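PDB 2EPG: tRNA-splicing ligase RtcB, which probably joins RNA ends bearing a 2',3'-cyclic phosphate or 3'-phosphate to 5'-hydroxyl RNA ends, using GTP and manganese. Local coordinates for residues E402-R414 against S461-G473. Numbering follows the deposited sequence.
Sequences EVSFGSSCHGAGR and SLVVEAVEGAGIG
From S408 to A412 the chain runs antiparallel along one flank of helix 462-470, its CA atoms nearest those of I472 at S408, V467 at C409 and S461 at A412, the last pair 5.4 Å apart. Each end of this helix meets segment 402-414 through a serine hydroxyl. At the C-terminal end, where G471 closes a Schellman motif, S408 OG lies anti to its own backbone N (chi1 -163°) and donates to I472 O at 2.8 Å, tilted 31° from the carbonyl plane. An alanine at S408 would remove this donor and is likely to leave I472 O without its partner across the contact, while opening a small gap beside V467 CG1. At the other end S461 is the N-cap: its OG accepts from V464 N in an almost linear bond and donates to A412 O, although the modelled separation is too short to be taken literally.

Between these serines C409 packs on the methyls of V463 and V467, while V463 also abuts the backbone carbonyls of G411 to G413. C409 presses its CB against V467 CG2 at 3.5 Å, a tight fit, with SG beside the same methyl at 3.6 Å. V463 CG1, anti to its backbone N, comes 3.0 Å from G411 O, and CG2 lies 3.7 Å from both A412 O and G413 O. Beyond S408, I472 CG2 reaches V403 CG2 at 3.8 Å and lies 4.0 Å from S404 OG.

The side chain of H410, the predicted guanylylated histidine, leaves its backbone away from the helix, and its ND1 hydrogen-bonds H339 ND1. The helix thus backs G411 to G413 of the predicted GMP-binding run H410-G413 with the methyls of V463 and the capping hydroxyl of S461, while the H410 side chain takes no part in the contact.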
loop_
_atom_site.group_PDB
_atom_site.type_symbol
_atom_site.label_atom_id
_atom_site.label_comp_id
_atom_site.label_asym_id
_atom_site.label_seq_id
_atom_site.Cartn_x
_atom_site.Cartn_y
_atom_site.Cartn_z
ATOM N N GLU A 402 6.218 18.627 -0.811
ATOM C CA GLU A 402 5.671 19.853 -1.386
ATOM C C GLU A 402 4.632 19.610 -2.487
ATOM O O GLU A 402 3.552 20.206 -2.483
ATOM C CB GLU A 402 6.799 20.693 -1.992
ATOM C CG GLU A 402 7.776 21.302 -0.988
ATOM C CD GLU A 402 7.217 22.528 -0.291
ATOM O OE1 GLU A 402 6.038 22.892 -0.557
ATOM O OE2 GLU A 402 7.957 23.123 0.526
ATOM N N VAL A 403 4.952 18.718 -3.418
ATOM C CA VAL A 403 4.080 18.509 -4.569
ATOM C C VAL A 403 3.111 17.349 -4.662
ATOM O O VAL A 403 2.303 17.324 -5.588
ATOM C CB VAL A 403 4.915 18.495 -5.881
ATOM C CG1 VAL A 403 5.896 19.689 -5.873
ATOM C CG2 VAL A 403 5.669 17.165 -6.031
ATOM N N SER A 404 3.159 16.388 -3.743
ATOM C CA SER A 404 2.241 15.253 -3.854
ATOM C C SER A 404 1.670 14.826 -2.520
ATOM O O SER A 404 1.301 13.669 -2.355
ATOM C CB SER A 404 2.963 14.058 -4.505
ATOM O OG SER A 404 4.042 13.588 -3.711
ATOM N N PHE A 405 1.579 15.755 -1.578
ATOM C CA PHE A 405 1.109 15.416 -0.235
ATOM C C PHE A 405 1.965 14.244 0.285
ATOM O O PHE A 405 1.457 13.266 0.841
ATOM C CB PHE A 405 -0.382 15.043 -0.275
ATOM C CG PHE A 405 -1.274 16.185 -0.712
ATOM C CD1 PHE A 405 -1.875 16.184 -1.963
ATOM C CD2 PHE A 405 -1.476 17.274 0.127
ATOM C CE1 PHE A 405 -2.665 17.258 -2.371
ATOM C CE2 PHE A 405 -2.264 18.358 -0.269
ATOM C CZ PHE A 405 -2.860 18.345 -1.526
ATOM N N GLY A 406 3.274 14.352 0.069
ATOM C CA GLY A 406 4.198 13.320 0.507
ATOM C C GLY A 406 3.775 11.934 0.051
ATOM O O GLY A 406 3.714 11.010 0.861
ATOM N N SER A 407 3.494 11.796 -1.247
ATOM C CA SER A 407 3.038 10.540 -1.829
ATOM C C SER A 407 3.897 10.057 -2.997
ATOM O O SER A 407 4.510 10.855 -3.695
ATOM C CB SER A 407 1.607 10.705 -2.335
ATOM O OG SER A 407 0.744 11.108 -1.287
ATOM N N SER A 408 3.928 8.747 -3.212
ATOM C CA SER A 408 4.667 8.207 -4.323
ATOM C C SER A 408 3.882 7.084 -5.000
ATOM O O SER A 408 2.692 6.906 -4.743
ATOM C CB SER A 408 6.047 7.727 -3.871
ATOM O OG SER A 408 6.887 7.566 -5.000
ATOM N N CYS A 409 4.536 6.317 -5.860
ATOM C CA CYS A 409 3.827 5.267 -6.582
ATOM C C CYS A 409 3.777 3.966 -5.801
ATOM O O CYS A 409 4.459 3.801 -4.786
ATOM C CB CYS A 409 4.496 5.014 -7.933
ATOM S SG CYS A 409 6.071 4.127 -7.768
ATOM N N HIS A 410 2.969 3.033 -6.280
ATOM C CA HIS A 410 2.879 1.750 -5.607
ATOM C C HIS A 410 3.224 0.599 -6.548
ATOM O O HIS A 410 3.666 -0.448 -6.108
ATOM C CB HIS A 410 1.474 1.552 -5.046
ATOM C CG HIS A 410 0.540 0.874 -5.994
ATOM N ND1 HIS A 410 0.054 -0.397 -5.772
ATOM C CD2 HIS A 410 0.001 1.286 -7.168
ATOM C CE1 HIS A 410 -0.747 -0.737 -6.768
ATOM N NE2 HIS A 410 -0.796 0.266 -7.628
ATOM N N GLY A 411 3.013 0.789 -7.844
ATOM C CA GLY A 411 3.302 -0.279 -8.788
ATOM C C GLY A 411 4.449 0.003 -9.736
ATOM O O GLY A 411 4.844 1.154 -9.926
ATOM N N ALA A 412 4.980 -1.056 -10.342
ATOM C CA ALA A 412 6.097 -0.937 -11.277
ATOM C C ALA A 412 5.684 -1.157 -12.735
ATOM O O ALA A 412 6.367 -0.707 -13.658
ATOM C CB ALA A 412 7.202 -1.928 -10.894
ATOM N N GLY A 413 4.564 -1.843 -12.943
ATOM C CA GLY A 413 4.125 -2.111 -14.300
ATOM C C GLY A 413 2.747 -1.599 -14.660
ATOM O O GLY A 413 2.326 -0.538 -14.196
ATOM N N ARG A 414 2.041 -2.372 -15.489
ATOM C CA ARG A 414 0.701 -2.017 -15.958
ATOM C C ARG A 414 -0.291 -3.172 -15.840
ATOM O O ARG A 414 -1.297 -3.212 -16.551
ATOM C CB ARG A 414 0.782 -1.559 -17.415
ATOM C CG ARG A 414 1.580 -0.283 -17.603
ATOM C CD ARG A 414 0.831 0.896 -17.023
ATOM N NE ARG A 414 1.519 2.155 -17.271
ATOM C CZ ARG A 414 0.933 3.348 -17.217
ATOM N NH1 ARG A 414 1.644 4.438 -17.456
ATOM N NH2 ARG A 414 -0.361 3.453 -16.934
ATOM N N SER A 461 11.269 -0.343 -15.223
ATOM C CA SER A 461 9.937 0.193 -14.972
ATOM C C SER A 461 9.774 1.648 -15.369
ATOM O O SER A 461 10.501 2.515 -14.884
ATOM C CB SER A 461 9.586 0.049 -13.499
ATOM O OG SER A 461 8.296 0.569 -13.245
ATOM N N LEU A 462 8.806 1.911 -16.244
ATOM C CA LEU A 462 8.538 3.268 -16.702
ATOM C C LEU A 462 7.941 4.034 -15.534
ATOM O O LEU A 462 8.240 5.208 -15.332
ATOM C CB LEU A 462 7.562 3.259 -17.877
ATOM C CG LEU A 462 8.051 2.586 -19.167
ATOM C CD1 LEU A 462 6.858 2.356 -20.084
ATOM C CD2 LEU A 462 9.112 3.441 -19.857
ATOM N N VAL A 463 7.111 3.353 -14.754
ATOM C CA VAL A 463 6.498 3.978 -13.595
ATOM C C VAL A 463 7.586 4.513 -12.661
ATOM O O VAL A 463 7.599 5.704 -12.344
ATOM C CB VAL A 463 5.599 2.980 -12.846
ATOM C CG1 VAL A 463 4.981 3.649 -11.618
ATOM C CG2 VAL A 463 4.492 2.480 -13.796
ATOM N N VAL A 464 8.506 3.642 -12.246
ATOM C CA VAL A 464 9.597 4.055 -11.364
ATOM C C VAL A 464 10.423 5.166 -12.017
ATOM O O VAL A 464 10.901 6.075 -11.341
ATOM C CB VAL A 464 10.530 2.868 -11.021
ATOM C CG1 VAL A 464 11.750 3.369 -10.252
ATOM C CG2 VAL A 464 9.776 1.838 -10.169
ATOM N N GLU A 465 10.584 5.082 -13.335
ATOM C CA GLU A 465 11.336 6.071 -14.103
ATOM C C GLU A 465 10.649 7.437 -13.991
ATOM O O GLU A 465 11.291 8.474 -13.753
ATOM C CB GLU A 465 11.384 5.641 -15.577
ATOM C CG GLU A 465 12.168 6.562 -16.505
ATOM C CD GLU A 465 11.949 6.237 -17.993
ATOM O OE1 GLU A 465 10.945 6.722 -18.573
ATOM O OE2 GLU A 465 12.779 5.495 -18.578
ATOM N N ALA A 466 9.335 7.440 -14.171
ATOM C CA ALA A 466 8.586 8.694 -14.094
ATOM C C ALA A 466 8.642 9.234 -12.674
ATOM O O ALA A 466 8.859 10.428 -12.451
ATOM C CB ALA A 466 7.161 8.467 -14.500
ATOM N N VAL A 467 8.455 8.346 -11.709
ATOM C CA VAL A 467 8.491 8.755 -10.313
ATOM C C VAL A 467 9.824 9.390 -9.952
ATOM O O VAL A 467 9.855 10.468 -9.358
ATOM C CB VAL A 467 8.210 7.558 -9.382
ATOM C CG1 VAL A 467 8.841 7.783 -8.029
ATOM C CG2 VAL A 467 6.702 7.380 -9.235
ATOM N N GLU A 468 10.929 8.737 -10.303
ATOM C CA GLU A 468 12.220 9.316 -9.974
ATOM C C GLU A 468 12.422 10.604 -10.769
ATOM O O GLU A 468 12.934 11.592 -10.242
ATOM C CB GLU A 468 13.368 8.328 -10.244
ATOM C CG GLU A 468 14.726 8.914 -9.854
ATOM C CD GLU A 468 15.845 7.887 -9.754
ATOM O OE1 GLU A 468 16.099 7.185 -10.764
ATOM O OE2 GLU A 468 16.465 7.795 -8.660
ATOM N N GLY A 469 11.999 10.599 -12.026
ATOM C CA GLY A 469 12.138 11.784 -12.847
ATOM C C GLY A 469 11.356 12.969 -12.299
ATOM O O GLY A 469 11.832 14.107 -12.348
ATOM N N ALA A 470 10.159 12.718 -11.780
ATOM C CA ALA A 470 9.342 13.789 -11.226
ATOM C C ALA A 470 9.878 14.235 -9.868
ATOM O O ALA A 470 9.416 15.218 -9.311
ATOM C CB ALA A 470 7.865 13.326 -11.095
ATOM N N GLY A 471 10.853 13.507 -9.333
ATOM C CA GLY A 471 11.431 13.874 -8.050
ATOM C C GLY A 471 10.651 13.418 -6.821
ATOM O O GLY A 471 10.918 13.869 -5.709
ATOM N N ILE A 472 9.702 12.505 -6.998
ATOM C CA ILE A 472 8.913 12.040 -5.858
ATOM C C ILE A 472 9.180 10.600 -5.434
ATOM O O ILE A 472 8.316 9.951 -4.844
ATOM C CB ILE A 472 7.401 12.209 -6.131
ATOM C CG1 ILE A 472 6.985 11.445 -7.391
ATOM C CG2 ILE A 472 7.084 13.676 -6.294
ATOM C CD1 ILE A 472 5.444 11.375 -7.567
ATOM N N GLY A 473 10.380 10.107 -5.724
ATOM C CA GLY A 473 10.735 8.754 -5.352
ATOM C C GLY A 473 12.132 8.382 -5.808
ATOM O O GLY A 473 12.330 8.017 -6.970
#